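Local coordinates for protein TodX (Pseudomonas putida, PDB 3BS0) that probably carries toluene and related aromatic hydrocarbons across the outer membrane as a beta-barrel channel of the FadL family, at residues Y79-S85 / A97-V101; G10-R14 / N424-S428; L37-P41 / D92-G96. Residues are numbered along the deposited sequence.

Contact 1: Y79-S85 / A97-V101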
loop_
_atom_site.group_PDB
_atom_site.type_symbol
_atom_site.label_atom_id
_atom_site.label_comp_id
_atom_site.label_asym_id
_atom_site.label_seq_id
_atom_site.Cartn_x
_atom_site.Cartn_y
_atom_site.Cartn_z
ATOM N N TYR A 79 5.883 -10.559 3.695
ATOM C CA TYR A 79 6.411 -9.509 4.539
ATOM C C TYR A 79 5.344 -9.311 5.616
ATOM O O TYR A 79 4.145 -9.218 5.332
ATOM C CB TYR A 79 6.599 -8.207 3.749
ATOM C CG TYR A 79 7.173 -7.068 4.575
ATOM C CD1 TYR A 79 8.508 -7.086 5.000
ATOM C CD2 TYR A 79 6.373 -5.982 4.956
ATOM C CE1 TYR A 79 9.036 -6.048 5.788
ATOM C CE2 TYR A 79 6.888 -4.942 5.742
ATOM C CZ TYR A 79 8.217 -4.979 6.156
ATOM O OH TYR A 79 8.706 -3.957 6.947
ATOM N N VAL A 80 5.793 -9.273 6.854
ATOM C CA VAL A 80 4.920 -9.091 7.992
ATOM C C VAL A 80 5.195 -7.712 8.580
ATOM O O VAL A 80 6.335 -7.393 8.951
ATOM C CB VAL A 80 5.203 -10.150 9.036
ATOM C CG1 VAL A 80 4.445 -9.841 10.304
ATOM C CG2 VAL A 80 4.824 -11.518 8.478
ATOM N N GLY A 81 4.153 -6.890 8.641
ATOM C CA GLY A 81 4.301 -5.556 9.179
ATOM C C GLY A 81 3.730 -5.464 10.579
ATOM O O GLY A 81 2.583 -5.834 10.814
ATOM N N PRO A 82 4.520 -4.985 11.541
ATOM C CA PRO A 82 4.031 -4.869 12.913
ATOM C C PRO A 82 3.205 -3.590 13.071
ATOM O O PRO A 82 3.327 -2.656 12.264
ATOM C CB PRO A 82 5.317 -4.817 13.716
ATOM C CG PRO A 82 6.202 -3.978 12.822
ATOM C CD PRO A 82 5.940 -4.591 11.452
ATOM N N GLN A 83 2.357 -3.553 14.097
ATOM C CA GLN A 83 1.545 -2.372 14.334
ATOM C C GLN A 83 1.393 -2.169 15.830
ATOM O O GLN A 83 0.773 -2.971 16.531
ATOM C CB GLN A 83 0.191 -2.508 13.638
ATOM C CG GLN A 83 0.263 -3.399 12.385
ATOM C CD GLN A 83 -0.659 -2.960 11.263
ATOM O OE1 GLN A 83 -1.874 -2.827 11.452
ATOM N NE2 GLN A 83 -0.085 -2.737 10.078
ATOM N N LEU A 84 2.025 -1.098 16.307
ATOM C CA LEU A 84 1.999 -0.707 17.709
ATOM C C LEU A 84 1.313 0.649 17.846
ATOM O O LEU A 84 1.498 1.536 17.021
ATOM C CB LEU A 84 3.419 -0.598 18.240
ATOM C CG LEU A 84 3.991 -1.824 18.923
ATOM C CD1 LEU A 84 5.507 -1.773 18.851
ATOM C CD2 LEU A 84 3.505 -1.873 20.360
ATOM N N SER A 85 0.512 0.806 18.889
ATOM C CA SER A 85 -0.175 2.073 19.099
ATOM C C SER A 85 -0.841 2.126 20.452
ATOM O O SER A 85 -1.249 1.096 21.016
ATOM C CB SER A 85 -1.216 2.322 18.002
ATOM O OG SER A 85 -2.295 1.410 18.079
ATOM N N ALA A 97 -0.785 7.820 19.679
ATOM C CA ALA A 97 0.380 7.742 18.818
ATOM C C ALA A 97 0.576 6.261 18.438
ATOM O O ALA A 97 0.036 5.372 19.090
ATOM C CB ALA A 97 1.578 8.273 19.538
ATOM N N GLY A 98 1.314 6.001 17.366
ATOM C CA GLY A 98 1.549 4.635 16.950
ATOM C C GLY A 98 2.444 4.531 15.733
ATOM O O GLY A 98 2.746 5.523 15.076
ATOM N N LEU A 99 2.873 3.314 15.430
ATOM C CA LEU A 99 3.727 3.041 14.279
ATOM C C LEU A 99 2.963 2.019 13.427
ATOM O O LEU A 99 2.593 0.939 13.907
ATOM C CB LEU A 99 5.060 2.451 14.759
ATOM C CG LEU A 99 5.742 3.201 15.919
ATOM C CD1 LEU A 99 6.576 2.235 16.734
ATOM C CD2 LEU A 99 6.612 4.340 15.386
ATOM N N PHE A 100 2.699 2.353 12.173
ATOM C CA PHE A 100 1.967 1.428 11.335
ATOM C C PHE A 100 2.705 1.034 10.084
ATOM O O PHE A 100 2.722 1.763 9.091
ATOM C CB PHE A 100 0.591 1.993 10.993
ATOM C CG PHE A 100 -0.315 2.095 12.182
ATOM C CD1 PHE A 100 -0.225 3.173 13.045
ATOM C CD2 PHE A 100 -1.208 1.068 12.485
ATOM C CE1 PHE A 100 -1.003 3.229 14.190
ATOM C CE2 PHE A 100 -1.990 1.113 13.632
ATOM C CZ PHE A 100 -1.885 2.194 14.485
ATOM N N VAL A 101 3.308 -0.151 10.172
ATOM C CA VAL A 101 4.087 -0.772 9.111
ATOM C C VAL A 101 3.172 -1.423 8.088
ATOM O O VAL A 101 2.103 -1.929 8.427
ATOM C CB VAL A 101 5.019 -1.863 9.690
ATOM C CG1 VAL A 101 5.708 -2.624 8.567
ATOM C CG2 VAL A 101 6.055 -1.228 10.624
#
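This is an antiparallel hairpin contact in the wall of the outer-membrane beta-barrel, between strands 80-90 and 93-108, whose segments run at 173° to each other, 4.5 Å apart at closest. Leu84 and Leu99 form a hydrogen-bonded pair: Leu84 N reaches Leu99 O at 3.2 Å, and Leu99 N reaches Leu84 O at 2.8 Å. One step further, Val101 N donates to Pro82 O at 3.3 Å; proline has no N-H to return the bond, but its CD packs 3.4 Å from Val101 CB. A weak bond from Gln83 NE2 to Val101 O (2.9 Å) adds a side-chain link. Gln83, Ser85 and Phe100 share one face, with Phe100 CZ 3.6 Å from Ser85 CB. Gly98 permits a close approach, 3.8 Å between its CA and that of Ser85, where a side chain would clash. Strand 44-60 flanks the hairpin beyond 80-85, strand 129-143 beyond 97-101, and Asn27 from the N-terminal region hydrogen-bonds Ser85 OG on the inner face.

Contact 2: G10-R14 / N424-S428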
loop_
_atom_site.group_PDB
_atom_site.type_symbol
_atom_site.label_atom_id
_atom_site.label_comp_id
_atom_site.label_asym_id
_atom_site.label_seq_id
_atom_site.Cartn_x
_atom_site.Cartn_y
_atom_site.Cartn_z
ATOM N N GLY A 10 -6.522 -1.633 10.419
ATOM C CA GLY A 10 -6.947 -2.368 11.592
ATOM C C GLY A 10 -7.656 -3.666 11.274
ATOM O O GLY A 10 -8.183 -3.843 10.183
ATOM N N ALA A 11 -7.679 -4.574 12.240
ATOM C CA ALA A 11 -8.314 -5.865 12.049
ATOM C C ALA A 11 -9.829 -5.756 11.855
ATOM O O ALA A 11 -10.406 -6.506 11.085
ATOM C CB ALA A 11 -7.985 -6.781 13.226
ATOM N N ILE A 12 -10.485 -4.834 12.542
ATOM C CA ILE A 12 -11.927 -4.710 12.366
ATOM C C ILE A 12 -12.323 -3.901 11.126
ATOM O O ILE A 12 -13.287 -4.241 10.432
ATOM C CB ILE A 12 -12.628 -4.088 13.616
ATOM C CG1 ILE A 12 -13.932 -3.405 13.185
ATOM C CG2 ILE A 12 -11.707 -3.111 14.324
ATOM C CD1 ILE A 12 -15.044 -3.483 14.220
ATOM N N SER A 13 -11.577 -2.837 10.859
ATOM C CA SER A 13 -11.843 -1.982 9.717
ATOM C C SER A 13 -11.604 -2.726 8.406
ATOM O O SER A 13 -12.227 -2.424 7.388
ATOM C CB SER A 13 -10.946 -0.744 9.783
ATOM O OG SER A 13 -11.269 0.190 8.766
ATOM N N ARG A 14 -10.704 -3.705 8.437
ATOM C CA ARG A 14 -10.369 -4.468 7.251
ATOM C C ARG A 14 -11.220 -5.705 7.103
ATOM O O ARG A 14 -11.383 -6.232 6.004
ATOM C CB ARG A 14 -8.909 -4.883 7.274
ATOM C CG ARG A 14 -8.534 -5.693 6.055
ATOM C CD ARG A 14 -7.044 -5.717 5.839
ATOM N NE ARG A 14 -6.419 -4.486 6.304
ATOM C CZ ARG A 14 -5.251 -4.032 5.867
ATOM N NH1 ARG A 14 -4.581 -4.709 4.941
ATOM N NH2 ARG A 14 -4.749 -2.910 6.363
ATOM N N ASN A 424 -5.312 -11.134 2.421
ATOM C CA ASN A 424 -4.851 -10.253 3.489
ATOM C C ASN A 424 -5.239 -10.643 4.908
ATOM O O ASN A 424 -6.416 -10.694 5.247
ATOM C CB ASN A 424 -5.326 -8.835 3.225
ATOM C CG ASN A 424 -4.235 -7.970 2.669
ATOM O OD1 ASN A 424 -3.625 -8.299 1.643
ATOM N ND2 ASN A 424 -3.965 -6.851 3.346
ATOM N N ALA A 425 -4.239 -10.891 5.743
ATOM C CA ALA A 425 -4.488 -11.251 7.126
ATOM C C ALA A 425 -3.976 -10.154 8.044
ATOM O O ALA A 425 -2.840 -9.695 7.903
ATOM C CB ALA A 425 -3.800 -12.555 7.449
ATOM N N VAL A 426 -4.822 -9.707 8.967
ATOM C CA VAL A 426 -4.432 -8.679 9.933
ATOM C C VAL A 426 -4.837 -9.291 11.252
ATOM O O VAL A 426 -5.879 -9.947 11.332
ATOM C CB VAL A 426 -5.233 -7.350 9.798
ATOM C CG1 VAL A 426 -4.587 -6.278 10.668
ATOM C CG2 VAL A 426 -5.295 -6.902 8.355
ATOM N N VAL A 427 -4.025 -9.097 12.281
ATOM C CA VAL A 427 -4.367 -9.645 13.580
ATOM C C VAL A 427 -3.865 -8.721 14.652
ATOM O O VAL A 427 -2.786 -8.160 14.537
ATOM C CB VAL A 427 -3.746 -11.036 13.809
ATOM C CG1 VAL A 427 -4.250 -11.621 15.132
ATOM C CG2 VAL A 427 -4.096 -11.952 12.659
ATOM N N SER A 428 -4.655 -8.542 15.697
ATOM C CA SER A 428 -4.201 -7.675 16.763
ATOM C C SER A 428 -4.794 -8.007 18.120
ATOM O O SER A 428 -5.932 -8.473 18.240
ATOM C CB SER A 428 -4.456 -6.192 16.409
ATOM O OG SER A 428 -5.810 -5.940 16.089
#
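A short, weakly bonded helical turn, with Arg14 N hydrogen-bonded to Gly10 O at 3.1 Å, packs against the extended strand 424-428; the nearest CA atoms, those of Ala11 and Val426, are 5.2 Å apart. Gly10 enters the turn with a positive phi (113°), a conformation that calls for glycine. On the strand, Asn424, Val426 and Ser428 point toward the turn, whereas Ala425 and Val427 point away. Val426 fills the middle: its CG1 lies 4.3 Å from Ala11 CB, and its CG2 lies 3.3 Å from Arg14 CD and over one face of the guanidinium. Ala11 CB also meets Ser428 OG at 3.7 Å. As in other FadL-family barrels, the N-terminal segment folds into the lumen as a hatch, here resting on the last strand, which closes the barrel against strand 44-60. Van der Waals contact around Val426 does much of the seating of this turn on the wall, beside a buried charge whose long, weak ion-pair partners, Glu7 and Asp51, lie outside both segments.

Contact 3: L37-P41 / D92-G96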
loop_
_atom_site.group_PDB
_atom_site.type_symbol
_atom_site.label_atom_id
_atom_site.label_comp_id
_atom_site.label_asym_id
_atom_site.label_seq_id
_atom_site.Cartn_x
_atom_site.Cartn_y
_atom_site.Cartn_z
ATOM N N LEU A 37 -12.291 7.648 17.515
ATOM C CA LEU A 37 -11.634 7.197 18.730
ATOM C C LEU A 37 -12.458 7.535 19.967
ATOM O O LEU A 37 -12.254 6.956 21.043
ATOM C CB LEU A 37 -10.232 7.805 18.854
ATOM C CG LEU A 37 -9.181 7.350 17.837
ATOM C CD1 LEU A 37 -7.902 8.124 18.101
ATOM C CD2 LEU A 37 -8.942 5.835 17.926
ATOM N N SER A 38 -13.396 8.465 19.820
ATOM C CA SER A 38 -14.226 8.848 20.953
ATOM C C SER A 38 -15.265 7.779 21.255
ATOM O O SER A 38 -15.944 7.835 22.285
ATOM C CB SER A 38 -14.891 10.198 20.707
ATOM O OG SER A 38 -14.009 11.254 21.032
ATOM N N PHE A 39 -15.373 6.796 20.368
ATOM C CA PHE A 39 -16.308 5.696 20.569
ATOM C C PHE A 39 -15.565 4.583 21.301
ATOM O O PHE A 39 -16.065 3.467 21.444
ATOM C CB PHE A 39 -16.818 5.130 19.238
ATOM C CG PHE A 39 -17.421 6.149 18.315
ATOM C CD1 PHE A 39 -17.795 7.407 18.770
ATOM C CD2 PHE A 39 -17.608 5.846 16.974
ATOM C CE1 PHE A 39 -18.339 8.350 17.890
ATOM C CE2 PHE A 39 -18.149 6.777 16.098
ATOM C CZ PHE A 39 -18.511 8.030 16.554
ATOM N N ALA A 40 -14.356 4.873 21.750
ATOM C CA ALA A 40 -13.580 3.856 22.440
ATOM C C ALA A 40 -14.037 3.650 23.882
ATOM O O ALA A 40 -14.492 4.587 24.548
ATOM C CB ALA A 40 -12.103 4.220 22.417
ATOM N N PRO A 41 -13.919 2.407 24.381
ATOM C CA PRO A 41 -14.326 2.127 25.754
ATOM C C PRO A 41 -13.463 2.928 26.721
ATOM O O PRO A 41 -12.292 3.203 26.446
ATOM C CB PRO A 41 -14.123 0.619 25.876
ATOM C CG PRO A 41 -13.038 0.335 24.895
ATOM C CD PRO A 41 -13.405 1.194 23.725
ATOM N N ASP A 92 -12.757 14.334 27.956
ATOM C CA ASP A 92 -13.464 14.287 26.680
ATOM C C ASP A 92 -12.501 13.991 25.538
ATOM O O ASP A 92 -12.917 13.643 24.433
ATOM C CB ASP A 92 -14.135 15.638 26.415
ATOM C CG ASP A 92 -15.445 15.799 27.151
ATOM O OD1 ASP A 92 -15.887 16.962 27.316
ATOM O OD2 ASP A 92 -16.031 14.761 27.539
ATOM N N TRP A 93 -11.212 14.148 25.813
ATOM C CA TRP A 93 -10.181 13.926 24.810
ATOM C C TRP A 93 -9.663 12.501 24.685
ATOM O O TRP A 93 -9.797 11.668 25.586
ATOM C CB TRP A 93 -8.965 14.831 25.068
ATOM C CG TRP A 93 -9.211 16.303 24.903
ATOM C CD1 TRP A 93 -9.797 17.144 25.800
ATOM C CD2 TRP A 93 -8.875 17.098 23.761
ATOM N NE1 TRP A 93 -9.849 18.420 25.290
ATOM C CE2 TRP A 93 -9.294 18.423 24.038
ATOM C CE3 TRP A 93 -8.271 16.830 22.528
ATOM C CZ2 TRP A 93 -9.117 19.472 23.130
ATOM C CZ3 TRP A 93 -8.096 17.869 21.623
ATOM C CH2 TRP A 93 -8.523 19.178 21.931
ATOM N N ARG A 94 -9.072 12.244 23.527
ATOM C CA ARG A 94 -8.433 10.974 23.242
ATOM C C ARG A 94 -7.157 11.413 22.533
ATOM O O ARG A 94 -7.203 12.192 21.578
ATOM C CB ARG A 94 -9.277 10.101 22.325
ATOM C CG ARG A 94 -10.663 9.796 22.851
ATOM C CD ARG A 94 -10.725 8.709 23.922
ATOM N NE ARG A 94 -12.106 8.557 24.390
ATOM C CZ ARG A 94 -12.613 7.468 24.959
ATOM N NH1 ARG A 94 -11.864 6.388 25.161
ATOM N NH2 ARG A 94 -13.889 7.450 25.302
ATOM N N PHE A 95 -6.017 10.966 23.049
ATOM C CA PHE A 95 -4.735 11.291 22.460
ATOM C C PHE A 95 -4.068 9.970 22.097
ATOM O O PHE A 95 -4.052 9.030 22.898
ATOM C CB PHE A 95 -3.875 12.050 23.458
ATOM C CG PHE A 95 -4.386 13.433 23.782
ATOM C CD1 PHE A 95 -5.054 13.687 24.980
ATOM C CD2 PHE A 95 -4.147 14.497 22.904
ATOM C CE1 PHE A 95 -5.469 14.985 25.299
ATOM C CE2 PHE A 95 -4.553 15.784 23.204
ATOM C CZ PHE A 95 -5.215 16.040 24.402
ATOM N N GLY A 96 -3.525 9.885 20.889
ATOM C CA GLY A 96 -2.889 8.651 20.492
ATOM C C GLY A 96 -1.717 8.758 19.539
ATOM O O GLY A 96 -1.645 9.657 18.706
#
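Here the N-terminal hatch of a FadL-type barrel meets the barrel wall, near the short turn that connects strands 80-90 and 93-108. The 3-10 turn 37-39 and the two residues after it receive Arg94, which reaches inward from the start of strand 93-108 and contributes nearly half of the 244 Å² buried. Its guanidinium serves backbone carbonyls: Arg94 NH2 donates to Ala40 O at 3.0 Å and Arg94 NH1 to Pro41 O at 3.5 Å. Both bonds are weak, the first because it is strongly bent (121°), the second because it is long. Thus the charge is met by carbonyl dipoles of the chain that leads into strand 44-60, with no carboxylate among its partners in these two segments. Leu37 O and Ala40 N lie over one face of the guanidinium, but they already satisfy each other through the Ala40 N to Leu37 O hydrogen bond of 3.0 Å that closes the turn. Ser38 OG makes a weak hydrogen bond to Ser142 OG of strand 129-143. The strand's own backbone is engaged on both flanks: Phe95 bonds to Ala88 across the hairpin, while Asp92 and Gly96 bond to Gln144 and Gly140. Trp93 and Phe95 point away from the hatch; the Trp93 ring meets those of Phe141 and Tyr143, consistent with the aromatic girdle of outer-membrane barrels. The Ala40 methyl packs against the guanidinium, its CB 3.5 Å from Arg94 NH1.

Overall arrangement
Contact 1 joins two wall strands, whereas contacts 2 and 3 seat the N-terminal region against that wall at two places, their centres about 20 Å apart. Contacts 1 and 3 share strand 93-108 and adjoin at Gly96 and Ala97; contacts 1 and 2 come to about 4 Å between nearest atoms without touching. Contact 1 is partly buried, with one face on the barrel surface, and is built on main-chain hydrogen bonding. The other two are buried. Each places an arginine, carried by the hatch in contact 2 and by the wall in contact 3; apolar packing dominates the former, weak bonds to backbone carbonyls the latter.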